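Local coordinates for protein 223aa long hypothetical arylmalonate decarboxylase (Sulfolobus tokodaii, PDB 2DGD) that is of unconfirmed function but probably acts as an arylmalonate decarboxylase-like lyase of the aspartate/glutamate racemase superfamily, assembled as an octamer, at residues A[18-31]-A[203-217]. Residues are numbered along the deposited sequence; the frame is centred on the assembly and turned at random.
Sequences GMEYDLWKMAPEGV and NAAAMWEALNKLKIK
Asn203 reaches across to Asp22 and gives the one hydrogen bond between the two helices: Asn203 ND2 to Asp22 OD1, 2.8 Å, fairly straight at 158°. The donor meets the carboxylate on its anti side, somewhat out of plane, with amide and carboxylate turned 76° apart. Selenomethionine Met19, extended to SE and then bent, lies along the OD1 side of the same amide. Further up, Met207 CG rests against both Leu23 CD1 and Met26 CE, 3.7 Å from the latter. Bent at chi2 and chi3, the Met207 chain turns CE onto the backbone N of Ala27, where the first helix ends. Beyond it Pro28 CG rests on Ile216 CG2 (3.6 Å), and Val31 CG2 meets Ile216 CD1. A Schellman motif at Lys215 ends helix 203-214. In the second shell, Thr184 N shares Asp22 OD1, Ser183 OG and Tyr185 N hold OD2, and Thr180 O takes Asn203 ND2. A leucine in place of Asn203 would probably leave Asp22 OD1 and Thr180 O each short one buried donor. The helices cross at -47°, and Met207 and Leu211 also touch Ile8 of strand 6-13: the C-terminal helix packs back onto the N-terminal parallel sheet, tying together the two alpha/beta halves of a racemase-type fold.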
loop_
_atom_site.group_PDB
_atom_site.type_symbol
_atom_site.label_atom_id
_atom_site.label_comp_id
_atom_site.label_asym_id
_atom_site.label_seq_id
_atom_site.Cartn_x
_atom_site.Cartn_y
_atom_site.Cartn_z
ATOM N N GLY A 18 -17.868 -10.840 -23.484
ATOM C CA GLY A 18 -16.968 -9.758 -23.144
ATOM C C GLY A 18 -17.580 -8.516 -22.525
ATOM O O GLY A 18 -16.942 -7.854 -21.706
HETATM N N MSE A 19 -18.816 -8.196 -22.894
HETATM C CA MSE A 19 -19.460 -6.998 -22.382
HETATM C C MSE A 19 -19.737 -6.969 -20.884
HETATM O O MSE A 19 -19.544 -5.944 -20.240
HETATM C CB MSE A 19 -20.757 -6.730 -23.152
HETATM C CG MSE A 19 -21.499 -5.500 -22.645
HETATM SE SE MSE A 19 -22.863 -4.832 -23.824
HETATM C CE MSE A 19 -22.242 -3.007 -23.972
ATOM N N GLU A 20 -20.202 -8.073 -20.324
ATOM C CA GLU A 20 -20.499 -8.109 -18.902
ATOM C C GLU A 20 -19.243 -7.836 -18.092
ATOM O O GLU A 20 -19.277 -7.113 -17.099
ATOM C CB GLU A 20 -21.113 -9.460 -18.538
ATOM C CG GLU A 20 -22.496 -9.643 -19.144
ATOM C CD GLU A 20 -22.965 -11.075 -19.131
ATOM O OE1 GLU A 20 -22.249 -11.932 -19.679
ATOM O OE2 GLU A 20 -24.053 -11.351 -18.584
ATOM N N TYR A 21 -18.125 -8.403 -18.528
ATOM C CA TYR A 21 -16.854 -8.200 -17.841
ATOM C C TYR A 21 -16.453 -6.722 -17.895
ATOM O O TYR A 21 -16.135 -6.127 -16.870
ATOM C CB TYR A 21 -15.767 -9.057 -18.485
ATOM C CG TYR A 21 -14.376 -8.757 -17.982
ATOM C CD1 TYR A 21 -13.907 -9.301 -16.780
ATOM C CD2 TYR A 21 -13.527 -7.914 -18.702
ATOM C CE1 TYR A 21 -12.622 -9.014 -16.317
ATOM C CE2 TYR A 21 -12.246 -7.620 -18.246
ATOM C CZ TYR A 21 -11.800 -8.172 -17.058
ATOM O OH TYR A 21 -10.525 -7.878 -16.634
ATOM N N ASP A 22 -16.463 -6.140 -19.093
ATOM C CA ASP A 22 -16.118 -4.729 -19.266
ATOM C C ASP A 22 -16.982 -3.837 -18.382
ATOM O O ASP A 22 -16.471 -2.992 -17.647
ATOM C CB ASP A 22 -16.296 -4.301 -20.726
ATOM C CG ASP A 22 -15.104 -4.654 -21.589
ATOM O OD1 ASP A 22 -15.168 -4.422 -22.815
ATOM O OD2 ASP A 22 -14.100 -5.157 -21.047
ATOM N N LEU A 23 -18.295 -4.035 -18.460
ATOM C CA LEU A 23 -19.244 -3.249 -17.685
ATOM C C LEU A 23 -18.977 -3.272 -16.183
ATOM O O LEU A 23 -19.021 -2.235 -15.532
ATOM C CB LEU A 23 -20.668 -3.726 -17.985
ATOM C CG LEU A 23 -21.540 -2.822 -18.875
ATOM C CD1 LEU A 23 -20.694 -2.025 -19.857
ATOM C CD2 LEU A 23 -22.564 -3.688 -19.610
ATOM N N TRP A 24 -18.699 -4.444 -15.626
ATOM C CA TRP A 24 -18.417 -4.534 -14.198
ATOM C C TRP A 24 -17.097 -3.866 -13.838
ATOM O O TRP A 24 -16.986 -3.202 -12.815
ATOM C CB TRP A 24 -18.392 -5.994 -13.737
ATOM C CG TRP A 24 -19.749 -6.517 -13.352
ATOM C CD1 TRP A 24 -20.594 -7.280 -14.117
ATOM C CD2 TRP A 24 -20.430 -6.287 -12.111
ATOM N NE1 TRP A 24 -21.754 -7.537 -13.427
ATOM C CE2 TRP A 24 -21.683 -6.941 -12.194
ATOM C CE3 TRP A 24 -20.105 -5.590 -10.937
ATOM C CZ2 TRP A 24 -22.611 -6.920 -11.145
ATOM C CZ3 TRP A 24 -21.029 -5.569 -9.897
ATOM C CH2 TRP A 24 -22.268 -6.232 -10.010
ATOM N N LYS A 25 -16.089 -4.051 -14.678
ATOM C CA LYS A 25 -14.797 -3.438 -14.437
ATOM C C LYS A 25 -14.914 -1.910 -14.437
ATOM O O LYS A 25 -14.191 -1.223 -13.721
ATOM C CB LYS A 25 -13.813 -3.894 -15.510
ATOM C CG LYS A 25 -13.189 -5.238 -15.214
ATOM C CD LYS A 25 -12.235 -5.067 -14.064
ATOM C CE LYS A 25 -11.515 -6.344 -13.682
ATOM N NZ LYS A 25 -10.497 -6.036 -12.619
HETATM N N MSE A 26 -15.834 -1.382 -15.238
HETATM C CA MSE A 26 -16.039 0.059 -15.330
HETATM C C MSE A 26 -17.023 0.582 -14.292
HETATM O O MSE A 26 -17.042 1.777 -13.986
HETATM C CB MSE A 26 -16.546 0.426 -16.725
HETATM C CG MSE A 26 -15.635 -0.033 -17.839
HETATM SE SE MSE A 26 -16.289 0.431 -19.596
HETATM C CE MSE A 26 -17.464 -1.051 -19.915
ATOM N N ALA A 27 -17.842 -0.308 -13.751
ATOM C CA ALA A 27 -18.833 0.096 -12.766
ATOM C C ALA A 27 -18.189 0.696 -11.529
ATOM O O ALA A 27 -17.363 0.055 -10.884
ATOM C CB ALA A 27 -19.691 -1.094 -12.373
ATOM N N PRO A 28 -18.532 1.952 -11.197
ATOM C CA PRO A 28 -17.953 2.575 -10.005
ATOM C C PRO A 28 -18.589 1.951 -8.771
ATOM O O PRO A 28 -19.588 1.236 -8.880
ATOM C CB PRO A 28 -18.302 4.053 -10.180
ATOM C CG PRO A 28 -19.562 4.019 -10.947
ATOM C CD PRO A 28 -19.307 2.935 -11.973
ATOM N N GLU A 29 -18.023 2.220 -7.602
ATOM C CA GLU A 29 -18.542 1.639 -6.366
ATOM C C GLU A 29 -19.996 1.962 -6.059
ATOM O O GLU A 29 -20.389 3.126 -6.045
ATOM C CB GLU A 29 -17.690 2.081 -5.189
ATOM C CG GLU A 29 -17.175 0.938 -4.366
ATOM C CD GLU A 29 -17.294 1.221 -2.895
ATOM O OE1 GLU A 29 -16.912 2.341 -2.478
ATOM O OE2 GLU A 29 -17.768 0.325 -2.159
ATOM N N GLY A 30 -20.785 0.932 -5.792
ATOM C CA GLY A 30 -22.180 1.142 -5.482
ATOM C C GLY A 30 -23.052 0.922 -6.697
ATOM O O GLY A 30 -24.280 1.027 -6.626
ATOM N N VAL A 31 -22.419 0.623 -7.824
ATOM C CA VAL A 31 -23.146 0.387 -9.060
ATOM C C VAL A 31 -23.068 -1.092 -9.394
ATOM O O VAL A 31 -22.018 -1.715 -9.233
ATOM C CB VAL A 31 -22.534 1.195 -10.234
ATOM C CG1 VAL A 31 -23.341 0.988 -11.501
ATOM C CG2 VAL A 31 -22.491 2.652 -9.886
ATOM N N ASN A 203 -18.099 -0.675 -25.736
ATOM C CA ASN A 203 -18.513 -0.866 -24.358
ATOM C C ASN A 203 -18.251 0.366 -23.508
ATOM O O ASN A 203 -19.100 0.760 -22.714
ATOM C CB ASN A 203 -17.833 -2.094 -23.747
ATOM C CG ASN A 203 -18.340 -3.393 -24.344
ATOM O OD1 ASN A 203 -19.489 -3.479 -24.774
ATOM N ND2 ASN A 203 -17.490 -4.413 -24.361
ATOM N N ALA A 204 -17.090 0.989 -23.675
ATOM C CA ALA A 204 -16.768 2.184 -22.901
ATOM C C ALA A 204 -17.742 3.321 -23.231
ATOM O O ALA A 204 -18.186 4.055 -22.343
ATOM C CB ALA A 204 -15.344 2.621 -23.178
ATOM N N ALA A 205 -18.069 3.463 -24.513
ATOM C CA ALA A 205 -18.992 4.496 -24.952
ATOM C C ALA A 205 -20.355 4.257 -24.317
ATOM O O ALA A 205 -21.007 5.189 -23.853
ATOM C CB ALA A 205 -19.109 4.486 -26.454
ATOM N N ALA A 206 -20.787 3.004 -24.289
ATOM C CA ALA A 206 -22.075 2.683 -23.696
ATOM C C ALA A 206 -22.123 3.090 -22.219
ATOM O O ALA A 206 -23.090 3.710 -21.776
ATOM C CB ALA A 206 -22.355 1.205 -23.838
HETATM N N MSE A 207 -21.083 2.744 -21.461
HETATM C CA MSE A 207 -21.032 3.087 -20.040
HETATM C C MSE A 207 -20.987 4.591 -19.834
HETATM O O MSE A 207 -21.583 5.123 -18.894
HETATM C CB MSE A 207 -19.819 2.447 -19.377
HETATM C CG MSE A 207 -20.159 1.162 -18.668
HETATM SE SE MSE A 207 -21.435 1.431 -17.225
HETATM C CE MSE A 207 -20.229 1.237 -15.716
ATOM N N TRP A 208 -20.264 5.267 -20.717
ATOM C CA TRP A 208 -20.144 6.713 -20.663
ATOM C C TRP A 208 -21.539 7.342 -20.690
ATOM O O TRP A 208 -21.884 8.142 -19.821
ATOM C CB TRP A 208 -19.330 7.192 -21.860
ATOM C CG TRP A 208 -19.322 8.670 -22.051
ATOM C CD1 TRP A 208 -18.631 9.594 -21.315
ATOM C CD2 TRP A 208 -20.019 9.402 -23.067
ATOM N NE1 TRP A 208 -18.850 10.857 -21.816
ATOM C CE2 TRP A 208 -19.699 10.768 -22.890
ATOM C CE3 TRP A 208 -20.880 9.035 -24.112
ATOM C CZ2 TRP A 208 -20.212 11.773 -23.725
ATOM C CZ3 TRP A 208 -21.390 10.033 -24.941
ATOM C CH2 TRP A 208 -21.052 11.385 -24.740
ATOM N N GLU A 209 -22.341 6.954 -21.680
ATOM C CA GLU A 209 -23.691 7.484 -21.828
ATOM C C GLU A 209 -24.590 7.117 -20.664
ATOM O O GLU A 209 -25.305 7.967 -20.136
ATOM C CB GLU A 209 -24.328 6.988 -23.119
ATOM C CG GLU A 209 -25.547 7.800 -23.520
ATOM C CD GLU A 209 -26.197 7.306 -24.790
ATOM O OE1 GLU A 209 -27.181 6.540 -24.702
ATOM O OE2 GLU A 209 -25.719 7.677 -25.878
ATOM N N ALA A 210 -24.559 5.852 -20.265
ATOM C CA ALA A 210 -25.387 5.388 -19.162
ATOM C C ALA A 210 -25.064 6.125 -17.867
ATOM O O ALA A 210 -25.958 6.620 -17.182
ATOM C CB ALA A 210 -25.203 3.887 -18.972
ATOM N N LEU A 211 -23.779 6.193 -17.536
ATOM C CA LEU A 211 -23.333 6.859 -16.314
ATOM C C LEU A 211 -23.667 8.341 -16.313
ATOM O O LEU A 211 -23.862 8.921 -15.250
ATOM C CB LEU A 211 -21.826 6.667 -16.132
ATOM C CG LEU A 211 -21.315 5.601 -15.166
ATOM C CD1 LEU A 211 -22.362 4.549 -14.891
ATOM C CD2 LEU A 211 -20.068 4.990 -15.746
ATOM N N ASN A 212 -23.719 8.944 -17.501
ATOM C CA ASN A 212 -24.045 10.358 -17.629
ATOM C C ASN A 212 -25.513 10.578 -17.346
ATOM O O ASN A 212 -25.883 11.498 -16.615
ATOM C CB ASN A 212 -23.753 10.867 -19.034
ATOM C CG ASN A 212 -22.304 11.275 -19.228
ATOM O OD1 ASN A 212 -21.734 12.011 -18.419
ATOM N ND2 ASN A 212 -21.707 10.813 -20.320
ATOM N N LYS A 213 -26.357 9.739 -17.937
ATOM C CA LYS A 213 -27.784 9.873 -17.736
ATOM C C LYS A 213 -28.141 9.647 -16.274
ATOM O O LYS A 213 -28.979 10.359 -15.727
ATOM C CB LYS A 213 -28.535 8.909 -18.657
ATOM C CG LYS A 213 -28.341 9.250 -20.133
ATOM C CD LYS A 213 -28.801 8.146 -21.095
ATOM C CE LYS A 213 -30.256 8.307 -21.537
ATOM N NZ LYS A 213 -30.599 7.363 -22.650
ATOM N N LEU A 214 -27.494 8.682 -15.631
ATOM C CA LEU A 214 -27.769 8.411 -14.225
ATOM C C LEU A 214 -27.099 9.428 -13.307
ATOM O O LEU A 214 -27.493 9.586 -12.150
ATOM C CB LEU A 214 -27.289 7.015 -13.841
ATOM C CG LEU A 214 -27.969 5.827 -14.506
ATOM C CD1 LEU A 214 -27.390 4.554 -13.925
ATOM C CD2 LEU A 214 -29.464 5.887 -14.275
ATOM N N LYS A 215 -26.092 10.114 -13.838
ATOM C CA LYS A 215 -25.325 11.112 -13.097
ATOM C C LYS A 215 -24.481 10.471 -12.007
ATOM O O LYS A 215 -24.650 10.744 -10.822
ATOM C CB LYS A 215 -26.240 12.172 -12.492
ATOM C CG LYS A 215 -26.704 13.216 -13.497
ATOM C CD LYS A 215 -25.586 14.193 -13.849
ATOM C CE LYS A 215 -25.414 14.344 -15.368
ATOM N NZ LYS A 215 -26.669 14.716 -16.084
ATOM N N ILE A 216 -23.566 9.609 -12.429
ATOM C CA ILE A 216 -22.667 8.931 -11.519
ATOM C C ILE A 216 -21.242 9.194 -12.010
ATOM O O ILE A 216 -20.895 8.846 -13.139
ATOM C CB ILE A 216 -22.945 7.405 -11.495
ATOM C CG1 ILE A 216 -24.379 7.140 -11.030
ATOM C CG2 ILE A 216 -21.960 6.712 -10.583
ATOM C CD1 ILE A 216 -24.791 5.695 -11.102
ATOM N N LYS A 217 -20.429 9.825 -11.169
ATOM C CA LYS A 217 -19.047 10.123 -11.527
ATOM C C LYS A 217 -18.290 8.838 -11.832
ATOM O O LYS A 217 -18.461 7.833 -11.147
ATOM C CB LYS A 217 -18.351 10.876 -10.383
ATOM C CG LYS A 217 -16.827 10.929 -10.478
ATOM C CD LYS A 217 -16.353 11.825 -11.606
ATOM C CE LYS A 217 -16.117 13.245 -11.125
ATOM N NZ LYS A 217 -15.007 13.289 -10.122
#